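Local coordinates for protein transcription factor TAU subunit SFC1 (Schizosaccharomyces pombe, PDB 4BJI) that forms part of the tauA domain of TFIIIC, which binds boxA promoter DNA of tRNA and similar genes, and is represented here by its DNA-binding domain, at residues E20-C25 with Y80-G85; E42-L47 with H69-A74; T55-L60 with P135-Y140; K100-A105 with T157-E162; A106-F111 with G173-V178. All coordinates share one frame; numbering follows the deposited sequence.

Contact 1. Residues E20-C25 with Y80-G85; sequences ESVPTC and YLWTSG
P23, in the irregular segment E20-C25, has its CA 6.7 Å from the CA of Y80, on the strand that opens Y80-G85, and this is where the two backbones come nearest. The loop after strand 14-15 packs here against inner strand 79-82 of the four-stranded mixed sheet, in the helix-turn-helix part of the DNA-binding domain, and it is fastened by a proline-on-aromatic CH-pi contact. P23 CD stands almost squarely over the Y80 ring, 3.6 Å from its centroid and 11° off the normal. Behind it, P23 CG packs on Y80 CB, 3.6 Å away. Y80 CG lies between its backbone N and carbonyl carbon (chi1 63°), which turns the ring up from the strand to meet the loop. Its hydroxyl is held by the carbonyl of Y96, while W82 NE1 bonds to T92 on the neighbouring strand. Y80 CE2 also lies over a face of the W82 indole, toward the rim. V22 approaches the phenol end obliquely: CB is 3.6 Å from Y80 CZ, and CG1 is 3.3 Å from Y80 OH.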
# COMPACT_ATOMS: atom_id res chain seq x y z
N GLU A 20 6.68 17.40 -9.58
CA GLU A 20 6.39 18.71 -8.98
C GLU A 20 4.97 18.77 -8.40
O GLU A 20 4.77 19.13 -7.23
CB GLU A 20 6.59 19.83 -10.00
CG GLU A 20 6.53 21.20 -9.37
CD GLU A 20 6.69 22.33 -10.38
OE1 GLU A 20 7.46 22.15 -11.35
OE2 GLU A 20 6.05 23.38 -10.20
N SER A 21 3.99 18.42 -9.21
CA SER A 21 2.59 18.45 -8.81
C SER A 21 1.97 17.11 -9.19
O SER A 21 2.21 16.61 -10.29
CB SER A 21 1.85 19.58 -9.53
OG SER A 21 2.49 20.82 -9.32
N VAL A 22 1.17 16.54 -8.31
CA VAL A 22 0.49 15.29 -8.64
C VAL A 22 -0.64 15.51 -9.67
O VAL A 22 -1.23 16.59 -9.76
CB VAL A 22 -0.05 14.55 -7.40
CG1 VAL A 22 1.07 14.30 -6.43
CG2 VAL A 22 -1.19 15.34 -6.77
N PRO A 23 -0.96 14.47 -10.43
CA PRO A 23 -2.02 14.57 -11.42
C PRO A 23 -3.37 14.99 -10.81
O PRO A 23 -3.74 14.49 -9.74
CB PRO A 23 -2.11 13.13 -11.95
CG PRO A 23 -0.76 12.57 -11.75
CD PRO A 23 -0.30 13.15 -10.44
N THR A 24 -4.10 15.86 -11.51
CA THR A 24 -5.40 16.37 -11.03
C THR A 24 -6.59 15.91 -11.90
O THR A 24 -7.74 16.04 -11.49
CB THR A 24 -5.43 17.90 -10.95
OG1 THR A 24 -5.09 18.45 -12.22
CG2 THR A 24 -4.44 18.38 -9.91
N CYS A 25 -6.29 15.29 -13.04
CA CYS A 25 -7.33 14.76 -13.92
C CYS A 25 -6.79 13.61 -14.77
O CYS A 25 -5.57 13.38 -14.85
CB CYS A 25 -7.90 15.87 -14.81
SG CYS A 25 -6.72 16.51 -15.97
N TYR A 80 -4.02 8.09 -10.07
CA TYR A 80 -2.70 7.94 -10.68
C TYR A 80 -1.90 6.92 -9.86
O TYR A 80 -2.27 6.60 -8.73
CB TYR A 80 -1.98 9.30 -10.75
CG TYR A 80 -1.68 9.95 -9.42
CD1 TYR A 80 -2.63 10.72 -8.75
CD2 TYR A 80 -0.45 9.77 -8.81
CE1 TYR A 80 -2.33 11.31 -7.50
CE2 TYR A 80 -0.16 10.32 -7.58
CZ TYR A 80 -1.09 11.11 -6.94
OH TYR A 80 -0.77 11.63 -5.70
N LEU A 81 -0.79 6.42 -10.39
CA LEU A 81 -0.07 5.30 -9.81
C LEU A 81 1.37 5.64 -9.49
O LEU A 81 2.10 6.11 -10.37
CB LEU A 81 -0.07 4.14 -10.82
CG LEU A 81 0.76 2.91 -10.49
CD1 LEU A 81 0.31 2.20 -9.24
CD2 LEU A 81 0.75 1.92 -11.68
N TRP A 82 1.79 5.44 -8.26
CA TRP A 82 3.20 5.62 -7.89
C TRP A 82 4.04 4.44 -8.35
O TRP A 82 3.66 3.29 -8.10
CB TRP A 82 3.34 5.73 -6.38
CG TRP A 82 2.66 6.93 -5.81
CD1 TRP A 82 1.39 7.00 -5.34
CD2 TRP A 82 3.20 8.26 -5.67
NE1 TRP A 82 1.10 8.27 -4.90
CE2 TRP A 82 2.19 9.07 -5.11
CE3 TRP A 82 4.43 8.84 -5.98
CZ2 TRP A 82 2.38 10.43 -4.86
CZ3 TRP A 82 4.62 10.18 -5.72
CH2 TRP A 82 3.60 10.97 -5.19
N THR A 83 5.16 4.68 -9.01
CA THR A 83 5.97 3.51 -9.41
C THR A 83 7.21 3.30 -8.58
O THR A 83 7.95 2.36 -8.82
CB THR A 83 6.30 3.53 -10.87
OG1 THR A 83 6.80 4.82 -11.17
CG2 THR A 83 5.01 3.28 -11.66
N SER A 84 7.43 4.14 -7.57
CA SER A 84 8.53 3.98 -6.64
C SER A 84 8.24 4.85 -5.41
O SER A 84 7.28 5.63 -5.43
CB SER A 84 9.84 4.38 -7.30
OG SER A 84 9.75 5.71 -7.75
N GLY A 85 9.08 4.74 -4.39
CA GLY A 85 8.95 5.55 -3.20
C GLY A 85 8.03 4.92 -2.16
O GLY A 85 7.59 3.75 -2.31

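Contact 2. Residues E42-L47 with H69-A74; sequences EALKPL and HYLKFA
L44 reaches from the helix E42-L47 to two partners on H69-A74, and both of its methyls are used. L44 CD1 meets A74 CB at 3.8 Å and L71 CD1 at 3.9 Å, and L44 CD2 also touches L71 CD1, at 3.9 Å. L71 CD1 therefore sits against both ends of the L44 fork. With L44 CG anti to the carbonyl carbon (chi1 -74°) and an extended chi2 of 170°, the fork is carried well clear of its own helix. L71 takes the other common form, CG anti to the backbone N (chi1 178°), which swings a methyl across to L44 although its CB does not point there; the two leucines meet at a slant. A74, about one helical turn on, adds a single methyl. Away from the contact, K45 NZ and E42 OE2 form a salt bridge of 2.9 Å, with the syn lone pair of the carboxylate accepting. This is helix-to-helix packing in the helix-turn-helix region: helix 56-60 joins it through L59 on L44 and L60 on L71, and L78, just before strand 79-82, also touches L44.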
# COMPACT_ATOMS: atom_id res chain seq x y z
N GLU A 42 -18.03 3.55 -10.66
CA GLU A 42 -18.97 3.91 -9.62
C GLU A 42 -18.72 3.20 -8.30
O GLU A 42 -18.91 3.82 -7.23
CB GLU A 42 -20.41 3.70 -10.10
CG GLU A 42 -20.78 4.63 -11.26
CD GLU A 42 -20.52 6.08 -10.95
OE1 GLU A 42 -20.97 6.55 -9.90
OE2 GLU A 42 -19.81 6.73 -11.74
N ALA A 43 -18.27 1.95 -8.34
CA ALA A 43 -17.92 1.23 -7.13
C ALA A 43 -16.64 1.77 -6.49
O ALA A 43 -16.48 1.74 -5.26
CB ALA A 43 -17.76 -0.24 -7.45
N LEU A 44 -15.71 2.25 -7.31
CA LEU A 44 -14.45 2.79 -6.81
C LEU A 44 -14.60 4.15 -6.15
O LEU A 44 -13.86 4.48 -5.21
CB LEU A 44 -13.44 2.94 -7.94
CG LEU A 44 -12.83 1.65 -8.45
CD1 LEU A 44 -12.04 1.91 -9.72
CD2 LEU A 44 -11.94 1.04 -7.37
N LYS A 45 -15.54 4.96 -6.60
CA LYS A 45 -15.63 6.32 -6.10
C LYS A 45 -15.74 6.40 -4.56
O LYS A 45 -14.96 7.12 -3.94
CB LYS A 45 -16.79 7.08 -6.79
CG LYS A 45 -16.44 7.54 -8.23
CD LYS A 45 -17.64 8.17 -8.90
CE LYS A 45 -17.27 8.74 -10.28
NZ LYS A 45 -18.51 9.22 -11.00
N PRO A 46 -16.68 5.66 -3.94
CA PRO A 46 -16.76 5.74 -2.47
C PRO A 46 -15.54 5.15 -1.80
O PRO A 46 -15.19 5.59 -0.69
CB PRO A 46 -17.99 4.91 -2.12
CG PRO A 46 -18.37 4.19 -3.36
CD PRO A 46 -17.85 4.99 -4.51
N LEU A 47 -14.88 4.17 -2.41
CA LEU A 47 -13.67 3.61 -1.81
C LEU A 47 -12.57 4.67 -1.75
O LEU A 47 -11.84 4.76 -0.77
CB LEU A 47 -13.21 2.34 -2.53
CG LEU A 47 -14.17 1.14 -2.43
CD1 LEU A 47 -13.80 -0.03 -3.33
CD2 LEU A 47 -14.29 0.66 -1.01
N HIS A 69 -10.48 -8.10 -13.53
CA HIS A 69 -9.68 -7.64 -14.67
C HIS A 69 -10.32 -6.50 -15.44
O HIS A 69 -9.83 -6.15 -16.50
CB HIS A 69 -9.38 -8.80 -15.63
CG HIS A 69 -8.55 -9.89 -15.02
ND1 HIS A 69 -7.27 -9.67 -14.53
CD2 HIS A 69 -8.82 -11.19 -14.79
CE1 HIS A 69 -6.79 -10.80 -14.05
NE2 HIS A 69 -7.70 -11.74 -14.19
N TYR A 70 -11.38 -5.90 -14.90
CA TYR A 70 -11.80 -4.58 -15.37
C TYR A 70 -11.19 -3.45 -14.52
O TYR A 70 -11.10 -2.32 -14.98
CB TYR A 70 -13.31 -4.46 -15.42
CG TYR A 70 -14.00 -5.45 -16.37
CD1 TYR A 70 -13.49 -5.68 -17.64
CD2 TYR A 70 -15.15 -6.12 -15.98
CE1 TYR A 70 -14.11 -6.59 -18.49
CE2 TYR A 70 -15.77 -7.00 -16.83
CZ TYR A 70 -15.24 -7.21 -18.09
OH TYR A 70 -15.83 -8.09 -18.96
N LEU A 71 -10.74 -3.79 -13.32
CA LEU A 71 -10.22 -2.78 -12.38
C LEU A 71 -9.10 -1.95 -13.03
O LEU A 71 -9.05 -0.72 -12.86
CB LEU A 71 -9.73 -3.46 -11.11
CG LEU A 71 -9.13 -2.54 -10.06
CD1 LEU A 71 -10.14 -1.49 -9.66
CD2 LEU A 71 -8.70 -3.39 -8.88
N LYS A 72 -8.21 -2.58 -13.79
CA LYS A 72 -7.09 -1.84 -14.35
C LYS A 72 -7.50 -0.79 -15.39
O LYS A 72 -6.78 0.19 -15.60
CB LYS A 72 -6.03 -2.78 -14.94
CG LYS A 72 -6.44 -3.49 -16.19
CD LYS A 72 -5.23 -4.20 -16.80
CE LYS A 72 -5.67 -4.99 -18.00
NZ LYS A 72 -4.48 -5.56 -18.68
N PHE A 73 -8.65 -0.99 -16.01
CA PHE A 73 -9.17 -0.03 -16.96
C PHE A 73 -9.96 1.11 -16.30
O PHE A 73 -10.08 2.20 -16.86
CB PHE A 73 -10.10 -0.76 -17.96
CG PHE A 73 -9.40 -1.79 -18.82
CD1 PHE A 73 -8.73 -1.42 -19.95
CD2 PHE A 73 -9.41 -3.12 -18.45
CE1 PHE A 73 -8.07 -2.38 -20.74
CE2 PHE A 73 -8.76 -4.08 -19.21
CZ PHE A 73 -8.09 -3.70 -20.36
N ALA A 74 -10.51 0.84 -15.12
CA ALA A 74 -11.32 1.82 -14.38
C ALA A 74 -10.45 2.79 -13.56
O ALA A 74 -10.76 3.98 -13.47
CB ALA A 74 -12.30 1.08 -13.46

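Contact 3. Residues T55-L60 with P135-Y140; sequences TRRALL and PTNRVY
Apolar contact between T55-L60 and P135-Y140 is confined to two methyls, T55 CG2 and V139 CG1, which meet at 4.0 Å as their side chains run past each other in opposite directions. A second meeting sets a polar atom against an aliphatic chain: N137 OD1 lies 3.9 Å from R57 CB, beside the arginine's stem, and the guanidinium and amide planes are 70° apart.

The polar link across the gap is a water. It bonds to T55 OG1 at 2.7 Å and donates to V139 O at 2.8 Å. T55 is the N-cap of helix 56-60, and OG1, placed between its backbone N and carbonyl carbon (chi1 59°), also accepts from A58 N in a nearly straight bond of 162°. One hydroxyl thus closes the helix start and, through the water, reaches the edge of the two-stranded antiparallel sheet formed by 109-111 and 139-141.

The remaining bonds shape P135-Y140 itself. N137 ND2 donates to V139 O at 2.8 Å from above the carbonyl plane, and N137 OD1 accepts weakly from V139 N. A leucine in place of N137 would probably leave the turn into the strand less firmly set, with V139 O losing a donor and V139 N its weak acceptor. R138 NH1 is shared in the guanidinium plane between P135 O and N137 O, 3.0 Å and 3.1 Å away.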
# COMPACT_ATOMS: atom_id res chain seq x y z
N THR A 55 -3.57 -0.02 -2.71
CA THR A 55 -3.03 -1.00 -3.64
C THR A 55 -4.17 -1.64 -4.46
O THR A 55 -5.35 -1.66 -4.03
CB THR A 55 -2.29 -2.13 -2.96
OG1 THR A 55 -3.22 -2.78 -2.09
CG2 THR A 55 -1.08 -1.59 -2.19
N ARG A 56 -3.82 -2.18 -5.63
CA ARG A 56 -4.74 -3.02 -6.39
C ARG A 56 -5.31 -4.16 -5.55
O ARG A 56 -6.53 -4.40 -5.54
CB ARG A 56 -4.02 -3.59 -7.62
CG ARG A 56 -4.79 -4.72 -8.31
CD ARG A 56 -3.94 -5.32 -9.45
NE ARG A 56 -4.56 -6.54 -9.97
CZ ARG A 56 -5.56 -6.50 -10.82
NH1 ARG A 56 -6.00 -5.32 -11.23
NH2 ARG A 56 -6.11 -7.63 -11.26
N ARG A 57 -4.46 -4.87 -4.81
CA ARG A 57 -4.93 -6.01 -4.03
C ARG A 57 -5.96 -5.59 -2.97
O ARG A 57 -7.00 -6.22 -2.82
CB ARG A 57 -3.75 -6.72 -3.37
CG ARG A 57 -4.18 -7.98 -2.59
CD ARG A 57 -5.06 -8.93 -3.42
NE ARG A 57 -4.45 -9.31 -4.70
CZ ARG A 57 -5.08 -10.00 -5.64
NH1 ARG A 57 -6.33 -10.41 -5.46
NH2 ARG A 57 -4.45 -10.30 -6.77
N ALA A 58 -5.69 -4.51 -2.24
CA ALA A 58 -6.63 -4.05 -1.24
C ALA A 58 -7.98 -3.66 -1.86
O ALA A 58 -9.03 -4.03 -1.36
CB ALA A 58 -6.04 -2.94 -0.39
N LEU A 59 -7.96 -2.98 -3.01
CA LEU A 59 -9.21 -2.67 -3.70
C LEU A 59 -9.97 -3.92 -4.15
O LEU A 59 -11.19 -4.01 -3.97
CB LEU A 59 -8.95 -1.79 -4.93
CG LEU A 59 -8.69 -0.33 -4.59
CD1 LEU A 59 -8.12 0.39 -5.78
CD2 LEU A 59 -9.98 0.33 -4.08
N LEU A 60 -9.24 -4.87 -4.73
CA LEU A 60 -9.92 -6.07 -5.24
C LEU A 60 -10.67 -6.72 -4.09
O LEU A 60 -11.78 -7.25 -4.29
CB LEU A 60 -8.92 -7.05 -5.81
CG LEU A 60 -8.30 -6.72 -7.16
CD1 LEU A 60 -7.14 -7.66 -7.41
CD2 LEU A 60 -9.35 -6.82 -8.26
N PRO A 135 0.79 -16.33 2.53
CA PRO A 135 0.29 -15.11 1.90
C PRO A 135 0.87 -14.97 0.49
O PRO A 135 2.03 -15.28 0.27
CB PRO A 135 0.79 -14.01 2.83
CG PRO A 135 2.02 -14.54 3.44
CD PRO A 135 1.71 -16.04 3.63
N THR A 136 0.05 -14.51 -0.44
CA THR A 136 0.50 -14.27 -1.80
C THR A 136 0.80 -12.78 -2.06
O THR A 136 1.47 -12.44 -3.03
CB THR A 136 -0.57 -14.70 -2.81
OG1 THR A 136 -1.73 -13.87 -2.67
CG2 THR A 136 -0.95 -16.17 -2.61
N ASN A 137 0.34 -11.90 -1.18
CA ASN A 137 0.56 -10.48 -1.35
C ASN A 137 1.98 -10.10 -0.99
O ASN A 137 2.54 -10.65 -0.03
CB ASN A 137 -0.40 -9.75 -0.42
CG ASN A 137 -0.43 -8.29 -0.66
OD1 ASN A 137 -0.30 -7.83 -1.82
ND2 ASN A 137 -0.59 -7.52 0.42
N ARG A 138 2.56 -9.17 -1.74
CA ARG A 138 3.91 -8.72 -1.40
C ARG A 138 4.00 -7.23 -1.16
O ARG A 138 5.08 -6.73 -0.90
CB ARG A 138 4.92 -9.13 -2.47
CG ARG A 138 5.10 -10.66 -2.59
CD ARG A 138 5.88 -11.25 -1.38
NE ARG A 138 6.08 -12.70 -1.52
CZ ARG A 138 5.24 -13.62 -1.06
NH1 ARG A 138 4.13 -13.24 -0.41
NH2 ARG A 138 5.49 -14.91 -1.24
N VAL A 139 2.89 -6.51 -1.25
CA VAL A 139 2.88 -5.08 -0.95
C VAL A 139 1.78 -4.82 0.08
O VAL A 139 0.62 -5.12 -0.17
CB VAL A 139 2.62 -4.18 -2.19
CG1 VAL A 139 2.69 -2.72 -1.80
CG2 VAL A 139 3.61 -4.49 -3.29
N TYR A 140 2.16 -4.33 1.25
CA TYR A 140 1.23 -4.10 2.36
C TYR A 140 1.20 -2.63 2.69
O TYR A 140 2.24 -2.00 2.87
CB TYR A 140 1.65 -4.89 3.60
CG TYR A 140 1.54 -6.38 3.41
CD1 TYR A 140 2.59 -7.11 2.91
CD2 TYR A 140 0.37 -7.03 3.71
CE1 TYR A 140 2.49 -8.47 2.72
CE2 TYR A 140 0.26 -8.39 3.54
CZ TYR A 140 1.32 -9.09 3.05
OH TYR A 140 1.18 -10.49 2.88
O HOH W 1 -2.09 -4.46 -0.31

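Contact 4. Residues K100-A105 with T157-E162; sequences KDSNAA and TQLRSE
L159 points its forked end at the short 3-10 turn of K100-A105, and almost everything that passes between this turn and T157-E162 goes through its methyls. The contact joins the loop that leads from strand 90-93 to strand 109-111 with the loop between helices 151-155 and 172-189. CD1 does most of the work. It rests 3.5 Å from S102 O and 3.9 Å from S102 CB, and meets A105 CB at 3.9 Å, so one methyl spans two residues a single 3-10 turn apart. CD2 comes against the same A105 methyl from beside it, at 4.0 Å. The fork is delivered by an ordinary extended leucine shape, CG anti to the carbonyl carbon (chi1 -60°) with chi2 at -179°, and the CB atoms of S102 and A105 both face L159.

The turn has bonds of its own. D101 OD1 accepts from N103 N at 3.0 Å in an Asx turn, the donor lying above the carboxylate plane, and D101 OD2 is held by the hydroxyl of Y96. A105 N donates to S102 O. In T157-E162, R160 NH1 donates to E162 O, which lies in the guanidinium plane. L159's methyls thus meet A105 CB, S102 CB and a carbonyl oxygen already engaged within its turn: the two segments are joined by apolar contact, while the hydrogen bonds named serve each segment or its other neighbours.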
# COMPACT_ATOMS: atom_id res chain seq x y z
N LYS A 100 2.21 15.79 1.09
CA LYS A 100 1.87 17.05 1.75
C LYS A 100 1.01 16.88 2.99
O LYS A 100 0.68 17.86 3.68
CB LYS A 100 1.13 18.00 0.82
CG LYS A 100 1.91 18.45 -0.37
CD LYS A 100 1.10 19.56 -1.03
CE LYS A 100 1.66 20.02 -2.36
NZ LYS A 100 3.09 20.44 -2.29
N ASP A 101 0.59 15.65 3.28
CA ASP A 101 -0.34 15.38 4.35
C ASP A 101 0.22 14.24 5.19
O ASP A 101 0.24 13.10 4.76
CB ASP A 101 -1.71 14.99 3.74
CG ASP A 101 -2.74 14.54 4.77
OD1 ASP A 101 -2.54 14.79 5.97
OD2 ASP A 101 -3.78 13.92 4.36
N SER A 102 0.67 14.55 6.41
CA SER A 102 1.26 13.50 7.24
C SER A 102 0.26 12.41 7.64
O SER A 102 0.67 11.32 8.03
CB SER A 102 1.95 14.05 8.45
OG SER A 102 1.02 14.70 9.27
N ASN A 103 -1.04 12.69 7.51
CA ASN A 103 -2.00 11.60 7.74
C ASN A 103 -1.80 10.45 6.76
O ASN A 103 -2.22 9.31 7.04
CB ASN A 103 -3.45 12.07 7.65
CG ASN A 103 -3.83 12.98 8.77
OD1 ASN A 103 -3.33 12.87 9.88
ND2 ASN A 103 -4.73 13.92 8.47
N ALA A 104 -1.16 10.73 5.61
CA ALA A 104 -0.90 9.69 4.63
C ALA A 104 0.17 8.68 5.06
O ALA A 104 0.37 7.68 4.37
CB ALA A 104 -0.53 10.31 3.30
N ALA A 105 0.82 8.90 6.20
CA ALA A 105 1.66 7.87 6.77
C ALA A 105 0.89 6.55 6.91
O ALA A 105 1.48 5.48 6.76
CB ALA A 105 2.16 8.32 8.16
N THR A 157 4.93 6.19 16.65
CA THR A 157 6.16 6.88 16.31
C THR A 157 5.95 8.32 15.88
O THR A 157 4.96 8.63 15.19
CB THR A 157 6.94 6.06 15.24
OG1 THR A 157 8.22 6.60 15.07
CG2 THR A 157 6.24 6.03 13.89
N GLN A 158 6.85 9.19 16.29
CA GLN A 158 6.76 10.58 15.88
C GLN A 158 7.12 10.73 14.42
O GLN A 158 8.23 10.43 14.02
CB GLN A 158 7.68 11.43 16.75
CG GLN A 158 7.66 12.93 16.42
CD GLN A 158 8.54 13.75 17.31
OE1 GLN A 158 8.50 13.63 18.53
NE2 GLN A 158 9.33 14.62 16.70
N LEU A 159 6.18 11.24 13.64
CA LEU A 159 6.44 11.37 12.20
C LEU A 159 7.49 12.44 11.93
O LEU A 159 7.64 13.41 12.70
CB LEU A 159 5.15 11.69 11.47
CG LEU A 159 4.04 10.64 11.64
CD1 LEU A 159 2.79 11.05 10.85
CD2 LEU A 159 4.50 9.28 11.22
N ARG A 160 8.22 12.25 10.84
CA ARG A 160 9.14 13.27 10.33
C ARG A 160 8.40 14.52 9.94
O ARG A 160 7.19 14.50 9.69
CB ARG A 160 9.83 12.74 9.06
CG ARG A 160 10.58 11.46 9.26
CD ARG A 160 11.28 11.01 7.97
NE ARG A 160 12.61 11.60 7.79
CZ ARG A 160 12.96 12.51 6.90
NH1 ARG A 160 12.11 13.12 6.10
NH2 ARG A 160 14.25 12.82 6.81
N SER A 161 9.17 15.61 9.82
CA SER A 161 8.63 16.88 9.36
C SER A 161 8.53 17.02 7.84
O SER A 161 8.07 18.04 7.35
CB SER A 161 9.48 18.05 9.89
OG SER A 161 10.66 18.10 9.15
N GLU A 162 8.95 16.00 7.11
CA GLU A 162 8.87 15.99 5.65
C GLU A 162 8.78 14.54 5.21
O GLU A 162 9.27 13.65 5.89
CB GLU A 162 10.10 16.67 5.06
CG GLU A 162 10.03 16.91 3.56
CD GLU A 162 11.26 17.67 3.05
OE1 GLU A 162 11.33 18.86 3.39
OE2 GLU A 162 12.10 17.02 2.42

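Contact 5. Residues A106-F111 with G173-V178; sequences AYQALF and GRYYKV
Strand meets helix here in a buried contact with a water at its polar end: strand 109-111, with the loop residue Q108 before it, packs on the long helix 172-189 through Y175. L110 and Y175 approach from opposite directions. L110 CG lies 3.7 Å from Y175 OH, and L110 CD2 is 4.0 Å from Y175 CZ, set obliquely to the ring. Y175 CG is anti to the backbone N (chi1 -173°), an orientation that carries the phenol off the helix toward the strand.

At the far end of the ring, water 2 is gripped by three partners. It bonds to Y175 OH at 2.8 Å, accepts from Q108 NE2 at 3.0 Å and donates to A109 O at 3.1 Å. Q108 NE2 also passes 4.1 Å from Y175 CE1, its amide plane turned 39° from the ring. The amide is pinned by other partners as well, OE1 accepting from W169 N and NE2 donating to T167 O, which should fix its rotation and keep one N-H of NE2 directed at the water. A phenylalanine in place of Y175 would keep the ring but is likely to cost the water its bond to the phenol, leaving the Q108 and A109 bonds, and the L110 side chain without its hydroxyl neighbour.

Beyond the ring, Y175 CD2 sits over the centre of the Y176 ring. L110 pairs with Y140 of strand 139-141, and V178, farther along helix 172-189, packs on L153 and L154 of helix 151-155.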
# COMPACT_ATOMS: atom_id res chain seq x y z
N ALA A 106 -0.41 6.63 7.14
CA ALA A 106 -1.22 5.43 7.30
C ALA A 106 -1.39 4.62 5.99
O ALA A 106 -1.81 3.47 6.01
CB ALA A 106 -2.59 5.82 7.81
N TYR A 107 -1.08 5.23 4.85
CA TYR A 107 -1.32 4.63 3.55
C TYR A 107 -0.02 4.21 2.86
O TYR A 107 -0.06 3.67 1.75
CB TYR A 107 -2.09 5.58 2.62
CG TYR A 107 -3.36 6.10 3.25
CD1 TYR A 107 -4.23 5.23 3.86
CD2 TYR A 107 -3.62 7.45 3.29
CE1 TYR A 107 -5.39 5.70 4.48
CE2 TYR A 107 -4.75 7.93 3.89
CZ TYR A 107 -5.61 7.06 4.48
OH TYR A 107 -6.75 7.60 5.08
N GLN A 108 1.12 4.43 3.51
CA GLN A 108 2.39 4.01 2.92
C GLN A 108 2.41 2.51 2.66
O GLN A 108 1.79 1.74 3.41
CB GLN A 108 3.58 4.39 3.81
CG GLN A 108 3.79 5.88 3.83
CD GLN A 108 5.02 6.37 4.56
OE1 GLN A 108 4.96 7.48 5.14
NE2 GLN A 108 6.11 5.63 4.54
N ALA A 109 3.10 2.12 1.59
CA ALA A 109 3.24 0.75 1.14
C ALA A 109 4.63 0.22 1.37
O ALA A 109 5.62 0.92 1.12
CB ALA A 109 2.93 0.69 -0.36
N LEU A 110 4.69 -1.00 1.91
CA LEU A 110 5.96 -1.70 2.07
C LEU A 110 5.96 -2.91 1.15
O LEU A 110 5.04 -3.74 1.23
CB LEU A 110 6.19 -2.11 3.52
CG LEU A 110 6.40 -0.96 4.51
CD1 LEU A 110 5.13 -0.69 5.21
CD2 LEU A 110 7.46 -1.35 5.47
N PHE A 111 6.95 -2.98 0.27
CA PHE A 111 7.09 -4.05 -0.72
C PHE A 111 8.15 -5.01 -0.23
O PHE A 111 9.20 -4.59 0.32
CB PHE A 111 7.52 -3.50 -2.10
CG PHE A 111 7.99 -4.56 -3.06
CD1 PHE A 111 7.10 -5.41 -3.68
CD2 PHE A 111 9.34 -4.69 -3.34
CE1 PHE A 111 7.54 -6.38 -4.58
CE2 PHE A 111 9.79 -5.65 -4.23
CZ PHE A 111 8.89 -6.50 -4.84
N GLY A 173 15.19 4.64 11.31
CA GLY A 173 15.44 3.45 12.13
C GLY A 173 14.18 2.72 12.52
O GLY A 173 14.17 1.51 12.67
N ARG A 174 13.10 3.47 12.70
CA ARG A 174 11.82 2.86 13.03
C ARG A 174 11.23 2.15 11.80
O ARG A 174 10.75 1.02 11.88
CB ARG A 174 10.85 3.91 13.55
CG ARG A 174 9.42 3.41 13.79
CD ARG A 174 9.27 2.30 14.82
NE ARG A 174 9.99 2.51 16.08
CZ ARG A 174 9.40 2.67 17.26
NH1 ARG A 174 8.10 2.78 17.37
NH2 ARG A 174 10.18 2.78 18.33
N TYR A 175 11.30 2.82 10.64
CA TYR A 175 10.82 2.22 9.40
C TYR A 175 11.49 0.90 9.08
O TYR A 175 10.82 -0.07 8.75
CB TYR A 175 11.06 3.19 8.25
CG TYR A 175 10.47 2.76 6.95
CD1 TYR A 175 9.11 2.89 6.68
CD2 TYR A 175 11.28 2.21 5.97
CE1 TYR A 175 8.58 2.50 5.46
CE2 TYR A 175 10.74 1.83 4.73
CZ TYR A 175 9.41 1.98 4.52
OH TYR A 175 8.85 1.57 3.30
N TYR A 176 12.80 0.85 9.20
CA TYR A 176 13.53 -0.37 8.82
C TYR A 176 13.41 -1.45 9.88
O TYR A 176 13.44 -2.63 9.53
CB TYR A 176 14.97 -0.02 8.39
CG TYR A 176 15.00 0.71 7.05
CD1 TYR A 176 14.53 0.08 5.89
CD2 TYR A 176 15.45 2.02 6.94
CE1 TYR A 176 14.52 0.73 4.68
CE2 TYR A 176 15.43 2.69 5.72
CZ TYR A 176 14.96 2.03 4.61
OH TYR A 176 14.93 2.69 3.38
N LYS A 177 13.19 -1.08 11.14
CA LYS A 177 12.84 -2.09 12.15
C LYS A 177 11.52 -2.77 11.79
O LYS A 177 11.43 -4.01 11.77
CB LYS A 177 12.75 -1.49 13.53
CG LYS A 177 12.10 -2.49 14.53
CD LYS A 177 12.01 -1.95 15.94
CE LYS A 177 13.37 -2.03 16.60
NZ LYS A 177 13.27 -1.71 18.09
N VAL A 178 10.50 -1.98 11.44
CA VAL A 178 9.22 -2.52 11.03
C VAL A 178 9.38 -3.40 9.79
O VAL A 178 8.86 -4.52 9.73
CB VAL A 178 8.24 -1.37 10.78
CG1 VAL A 178 7.00 -1.90 10.05
CG2 VAL A 178 7.85 -0.79 12.11
O HOH W 2 6.63 3.28 2.79

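Contact 2 is nested within the loop closed by contact 1, and all four of their segments belong to the helix-turn-helix part of the chain; their centres are 18 Å apart. Contact 3 lies nearest the centre of the chain and touches contact 2, where L60 packs on L71, and contact 5, where the paired strands 109-111 and 139-141 meet. Contact 5 joins strand 109-111 to helix 172-189, and contact 4, its centre 12 Å away, joins the loop before that strand to the loop leading into that helix; T157 touches R174 between them. Contacts 3, 4 and 5 thus link the part of the chain assigned to the helix-turn-helix family to later parts of the domain.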